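Local coordinates for insulinase family protease (PDB 3GO9), which belongs to the insulinase (M16) family and is a predicted protease, although its own peptidase activity and substrates remain uncertain, at residues D137-V149 with V194-Y207. Residues are numbered along the deposited sequence; the frame is centred on the assembly and turned at random.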
loop_
_atom_site.group_PDB
_atom_site.type_symbol
_atom_site.label_atom_id
_atom_site.label_comp_id
_atom_site.label_asym_id
_atom_site.label_seq_id
_atom_site.Cartn_x
_atom_site.Cartn_y
_atom_site.Cartn_z
ATOM N N ASP A 137 12.579 19.160 13.344
ATOM C CA ASP A 137 14.045 19.062 13.219
ATOM C C ASP A 137 14.406 18.316 11.938
ATOM O O ASP A 137 15.280 18.743 11.171
ATOM C CB ASP A 137 14.691 18.282 14.394
ATOM C CG ASP A 137 14.728 19.010 15.735
ATOM O OD1 ASP A 137 14.405 20.233 15.830
ATOM O OD2 ASP A 137 15.196 18.311 16.699
ATOM N N THR A 138 13.751 17.180 11.687
ATOM C CA THR A 138 14.091 16.384 10.541
ATOM C C THR A 138 13.732 17.118 9.224
ATOM O O THR A 138 14.518 17.117 8.254
ATOM C CB THR A 138 13.329 15.068 10.626
ATOM O OG1 THR A 138 13.745 14.340 11.797
ATOM C CG2 THR A 138 13.579 14.205 9.433
ATOM N N ALA A 139 12.570 17.755 9.235
ATOM C CA ALA A 139 11.998 18.395 8.023
ATOM C C ALA A 139 12.818 19.571 7.590
ATOM O O ALA A 139 12.967 19.811 6.363
ATOM C CB ALA A 139 10.585 18.852 8.262
ATOM N N GLY A 140 13.342 20.324 8.539
ATOM C CA GLY A 140 14.040 21.582 8.222
ATOM C C GLY A 140 15.394 21.853 8.801
ATOM O O GLY A 140 16.009 22.852 8.402
ATOM N N ASN A 141 15.869 21.032 9.742
ATOM C CA ASN A 141 17.166 21.298 10.389
ATOM C C ASN A 141 17.929 20.000 10.655
ATOM O O ASN A 141 18.583 19.831 11.671
ATOM C CB ASN A 141 16.963 22.069 11.689
ATOM C CG ASN A 141 18.248 22.720 12.217
ATOM O OD1 ASN A 141 19.152 23.037 11.477
ATOM N ND2 ASN A 141 18.334 22.861 13.541
ATOM N N LEU A 142 17.877 19.115 9.694
ATOM C CA LEU A 142 18.507 17.775 9.818
ATOM C C LEU A 142 20.002 17.917 10.121
ATOM O O LEU A 142 20.670 18.780 9.554
ATOM C CB LEU A 142 18.285 16.972 8.534
ATOM C CG LEU A 142 18.791 15.533 8.561
ATOM C CD1 LEU A 142 17.968 14.727 9.541
ATOM C CD2 LEU A 142 18.740 14.883 7.135
ATOM N N ALA A 143 20.507 17.091 11.044
ATOM C CA ALA A 143 21.878 17.175 11.507
ATOM C C ALA A 143 22.781 16.427 10.533
ATOM O O ALA A 143 22.994 15.242 10.658
ATOM C CB ALA A 143 22.008 16.611 12.974
ATOM N N VAL A 144 23.259 17.126 9.515
ATOM C CA VAL A 144 24.045 16.515 8.461
ATOM C C VAL A 144 25.467 17.064 8.625
ATOM O O VAL A 144 25.739 18.220 8.345
ATOM C CB VAL A 144 23.489 16.873 7.055
ATOM C CG1 VAL A 144 24.298 16.121 5.966
ATOM C CG2 VAL A 144 21.985 16.547 6.958
ATOM N N SER A 145 26.343 16.242 9.152
ATOM C CA SER A 145 27.714 16.642 9.359
ATOM C C SER A 145 28.618 15.472 9.169
ATOM O O SER A 145 28.163 14.331 9.090
ATOM C CB SER A 145 27.874 17.184 10.780
ATOM O OG SER A 145 27.722 16.140 11.732
ATOM N N GLU A 146 29.939 15.717 9.112
ATOM C CA GLU A 146 30.878 14.595 9.023
ATOM C C GLU A 146 30.677 13.649 10.198
ATOM O O GLU A 146 30.729 12.426 10.061
ATOM C CB GLU A 146 32.323 15.111 9.014
ATOM C CG GLU A 146 32.697 15.952 7.806
ATOM C CD GLU A 146 33.056 15.158 6.534
ATOM O OE1 GLU A 146 33.370 15.843 5.526
ATOM O OE2 GLU A 146 33.031 13.885 6.513
ATOM N N GLN A 147 30.404 14.227 11.354
ATOM C CA GLN A 147 30.218 13.466 12.588
ATOM C C GLN A 147 28.978 12.565 12.540
ATOM O O GLN A 147 29.050 11.386 12.882
ATOM C CB GLN A 147 30.143 14.405 13.797
ATOM C CG GLN A 147 31.445 15.129 14.119
ATOM C CD GLN A 147 31.872 16.116 13.015
ATOM O OE1 GLN A 147 31.043 16.888 12.488
ATOM N NE2 GLN A 147 33.164 16.075 12.650
ATOM N N THR A 148 27.842 13.109 12.121
ATOM C CA THR A 148 26.627 12.297 12.102
ATOM C C THR A 148 26.659 11.258 10.979
ATOM O O THR A 148 26.140 10.148 11.114
ATOM C CB THR A 148 25.314 13.153 11.981
ATOM O OG1 THR A 148 25.268 13.893 10.755
ATOM C CG2 THR A 148 25.161 14.122 13.151
ATOM N N VAL A 149 27.245 11.639 9.845
ATOM C CA VAL A 149 27.396 10.708 8.708
ATOM C C VAL A 149 28.298 9.525 9.099
ATOM O O VAL A 149 27.944 8.390 8.921
ATOM C CB VAL A 149 27.859 11.437 7.436
ATOM C CG1 VAL A 149 28.190 10.435 6.352
ATOM C CG2 VAL A 149 26.740 12.390 6.935
ATOM N N VAL A 194 31.705 9.875 1.712
ATOM C CA VAL A 194 30.518 10.682 1.387
ATOM C C VAL A 194 30.937 12.125 1.316
ATOM O O VAL A 194 31.627 12.632 2.218
ATOM C CB VAL A 194 29.437 10.527 2.477
ATOM C CG1 VAL A 194 28.229 11.487 2.205
ATOM C CG2 VAL A 194 28.973 9.074 2.551
ATOM N N ASP A 195 30.483 12.800 0.263
ATOM C CA ASP A 195 30.633 14.215 0.131
ATOM C C ASP A 195 29.505 14.830 0.940
ATOM O O ASP A 195 28.356 14.868 0.467
ATOM C CB ASP A 195 30.509 14.569 -1.346
ATOM C CG ASP A 195 30.692 16.038 -1.605
ATOM O OD1 ASP A 195 31.061 16.353 -2.746
ATOM O OD2 ASP A 195 30.471 16.866 -0.712
ATOM N N VAL A 196 29.817 15.178 2.195
ATOM C CA VAL A 196 28.799 15.628 3.142
ATOM C C VAL A 196 28.152 16.926 2.621
ATOM O O VAL A 196 26.943 17.140 2.778
ATOM C CB VAL A 196 29.368 15.750 4.588
ATOM C CG1 VAL A 196 28.413 16.430 5.495
ATOM C CG2 VAL A 196 29.779 14.334 5.135
ATOM N N GLU A 197 28.936 17.759 1.924
ATOM C CA GLU A 197 28.374 18.995 1.384
ATOM C C GLU A 197 27.297 18.697 0.323
ATOM O O GLU A 197 26.239 19.343 0.313
ATOM C CB GLU A 197 29.481 19.896 0.844
ATOM C CG GLU A 197 30.452 20.372 1.968
ATOM C CD GLU A 197 29.772 21.250 2.993
ATOM O OE1 GLU A 197 28.859 22.025 2.613
ATOM O OE2 GLU A 197 30.156 21.173 4.183
ATOM N N LYS A 198 27.536 17.706 -0.501
ATOM C CA LYS A 198 26.598 17.331 -1.552
ATOM C C LYS A 198 25.350 16.709 -0.919
ATOM O O LYS A 198 24.229 16.894 -1.401
ATOM C CB LYS A 198 27.180 16.356 -2.544
ATOM C CG LYS A 198 26.295 16.192 -3.768
ATOM C CD LYS A 198 27.001 15.532 -4.930
ATOM C CE LYS A 198 27.666 16.592 -5.840
ATOM N NZ LYS A 198 27.976 16.011 -7.175
ATOM N N LEU A 199 25.561 15.952 0.136
ATOM C CA LEU A 199 24.416 15.389 0.867
ATOM C C LEU A 199 23.516 16.496 1.427
ATOM O O LEU A 199 22.291 16.382 1.380
ATOM C CB LEU A 199 24.930 14.433 1.926
ATOM C CG LEU A 199 23.893 13.744 2.809
ATOM C CD1 LEU A 199 22.888 12.880 2.042
ATOM C CD2 LEU A 199 24.547 12.926 3.881
ATOM N N LYS A 200 24.115 17.539 2.006
ATOM C CA LYS A 200 23.327 18.625 2.592
ATOM C C LYS A 200 22.573 19.353 1.466
ATOM O O LYS A 200 21.448 19.739 1.626
ATOM C CB LYS A 200 24.245 19.635 3.281
ATOM C CG LYS A 200 24.976 19.151 4.486
ATOM C CD LYS A 200 25.846 20.344 5.060
ATOM C CE LYS A 200 27.089 19.873 5.813
ATOM N NZ LYS A 200 27.523 20.810 6.864
ATOM N N GLN A 201 23.220 19.529 0.332
ATOM C CA GLN A 201 22.600 20.204 -0.794
ATOM C C GLN A 201 21.403 19.408 -1.303
ATOM O O GLN A 201 20.327 19.971 -1.582
ATOM C CB GLN A 201 23.626 20.400 -1.903
ATOM C CG GLN A 201 24.643 21.435 -1.500
ATOM C CD GLN A 201 25.648 21.729 -2.605
ATOM O OE1 GLN A 201 26.248 20.816 -3.199
ATOM N NE2 GLN A 201 25.840 23.019 -2.882
ATOM N N PHE A 202 21.552 18.088 -1.342
ATOM C CA PHE A 202 20.449 17.196 -1.741
ATOM C C PHE A 202 19.285 17.343 -0.791
ATOM O O PHE A 202 18.146 17.470 -1.193
ATOM C CB PHE A 202 20.936 15.740 -1.791
ATOM C CG PHE A 202 19.880 14.738 -2.094
ATOM C CD1 PHE A 202 19.582 14.344 -3.401
ATOM C CD2 PHE A 202 19.234 14.087 -1.090
ATOM C CE1 PHE A 202 18.619 13.399 -3.652
ATOM C CE2 PHE A 202 18.260 13.163 -1.342
ATOM C CZ PHE A 202 17.961 12.792 -2.623
ATOM N N TYR A 203 19.580 17.306 0.501
ATOM C CA TYR A 203 18.557 17.478 1.519
ATOM C C TYR A 203 17.803 18.778 1.362
ATOM O O TYR A 203 16.557 18.802 1.398
ATOM C CB TYR A 203 19.217 17.462 2.867
ATOM C CG TYR A 203 18.354 17.899 4.016
ATOM C CD1 TYR A 203 17.305 17.139 4.420
ATOM C CD2 TYR A 203 18.657 19.040 4.719
ATOM C CE1 TYR A 203 16.469 17.520 5.459
ATOM C CE2 TYR A 203 17.875 19.440 5.791
ATOM C CZ TYR A 203 16.778 18.668 6.172
ATOM O OH TYR A 203 16.017 19.088 7.255
ATOM N N GLN A 204 18.531 19.837 1.126
ATOM C CA GLN A 204 17.879 21.172 1.008
ATOM C C GLN A 204 17.065 21.302 -0.267
ATOM O O GLN A 204 16.021 21.939 -0.256
ATOM C CB GLN A 204 18.906 22.293 1.134
ATOM C CG GLN A 204 19.352 22.401 2.562
ATOM C CD GLN A 204 20.527 23.316 2.772
ATOM O OE1 GLN A 204 21.302 23.591 1.864
ATOM N NE2 GLN A 204 20.684 23.763 4.018
ATOM N N GLN A 205 17.539 20.690 -1.346
ATOM C CA GLN A 205 16.846 20.683 -2.627
ATOM C C GLN A 205 15.514 19.954 -2.550
ATOM O O GLN A 205 14.491 20.400 -3.138
ATOM C CB GLN A 205 17.706 20.052 -3.749
ATOM C CG GLN A 205 16.986 20.014 -5.083
ATOM C CD GLN A 205 17.882 19.546 -6.236
ATOM O OE1 GLN A 205 19.091 19.379 -6.082
ATOM N NE2 GLN A 205 17.281 19.318 -7.383
ATOM N N TRP A 206 15.506 18.805 -1.863
ATOM C CA TRP A 206 14.384 17.909 -1.966
ATOM C C TRP A 206 13.497 17.883 -0.718
ATOM O O TRP A 206 12.333 17.506 -0.826
ATOM C CB TRP A 206 14.863 16.507 -2.328
ATOM C CG TRP A 206 15.487 16.448 -3.647
ATOM C CD1 TRP A 206 16.812 16.346 -3.894
ATOM C CD2 TRP A 206 14.846 16.520 -4.933
ATOM N NE1 TRP A 206 17.056 16.348 -5.257
ATOM C CE2 TRP A 206 15.864 16.426 -5.913
ATOM C CE3 TRP A 206 13.521 16.627 -5.356
ATOM C CZ2 TRP A 206 15.596 16.430 -7.272
ATOM C CZ3 TRP A 206 13.248 16.625 -6.732
ATOM C CH2 TRP A 206 14.291 16.524 -7.675
ATOM N N TYR A 207 13.963 18.352 0.426
ATOM C CA TYR A 207 13.079 18.432 1.616
ATOM C C TYR A 207 12.512 19.844 1.679
ATOM O O TYR A 207 13.064 20.715 2.360
ATOM C CB TYR A 207 13.815 18.059 2.894
ATOM C CG TYR A 207 13.830 16.573 3.231
ATOM C CD1 TYR A 207 14.307 15.616 2.334
ATOM C CD2 TYR A 207 13.428 16.112 4.496
ATOM C CE1 TYR A 207 14.326 14.280 2.653
ATOM C CE2 TYR A 207 13.448 14.775 4.845
ATOM C CZ TYR A 207 13.897 13.837 3.910
ATOM O OH TYR A 207 13.925 12.486 4.274
HETATM O O HOH W 1 12.187 21.895 4.763
HETATM O O HOH W 2 15.262 21.192 4.123
HETATM O O HOH W 3 25.271 21.583 8.431
HETATM O O HOH W 4 32.660 15.649 3.127
HETATM O O HOH W 5 33.196 11.688 5.085
#
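Tyr203, in helix 196-206, presses its phenol into the turn that leaves helix 125-140. Its hydroxyl donates to Thr138 O at 2.7 Å, approaching from above the carbonyl plane, and accepts from Leu142 N at 3.1 Å with an N-H...O angle of 157°. One phenol oxygen thus spans the helix end, pairing with a last-turn carbonyl and an amide just beyond. With CG anti to the backbone N (chi1 168°), the ring is carried out toward this turn.

Apolar contacts extend the junction along the helix. Leu142 covers one face of the Tyr203 ring: CB lies 3.3 Å from CZ, and CD2 makes a CH-pi contact off-centre over the same face. Val144 CG1 packs tightly against Lys200 CG (3.4 Å) and also touches Leu199 CD2. From helix 146-153, Val149 CG2 meets Leu199 CD2 and Val196 CG2 tip to tip, while its CG1 rests on Val194. Leu199 also reaches Phe70 and Leu74 of helix 70-80. Ala139 and Tyr207 both touch Met212 of strand 212-218, setting this end of the helix pair against the mixed sheet of the M16 alpha/beta domain.

Water links the polar margins. One molecule joins Ala139 O to Tyr207 O; another is held by Lys200 NZ and bonds weakly to Val144 O. The carboxylate of Glu146, its chain bent at chi2 (-81°), lies beside Val196 CG2 and reaches Val196 N through a water that donates to OE1 at 2.5 Å. A Ser145-Thr148 capping box starts helix 146-153.

Direct hydrogen bonding is therefore concentrated at Tyr203, a buried residue whose donor and acceptor roles are both used, while aliphatic groups and waters join the connection and the start of helix 146-153 to residues 194-207.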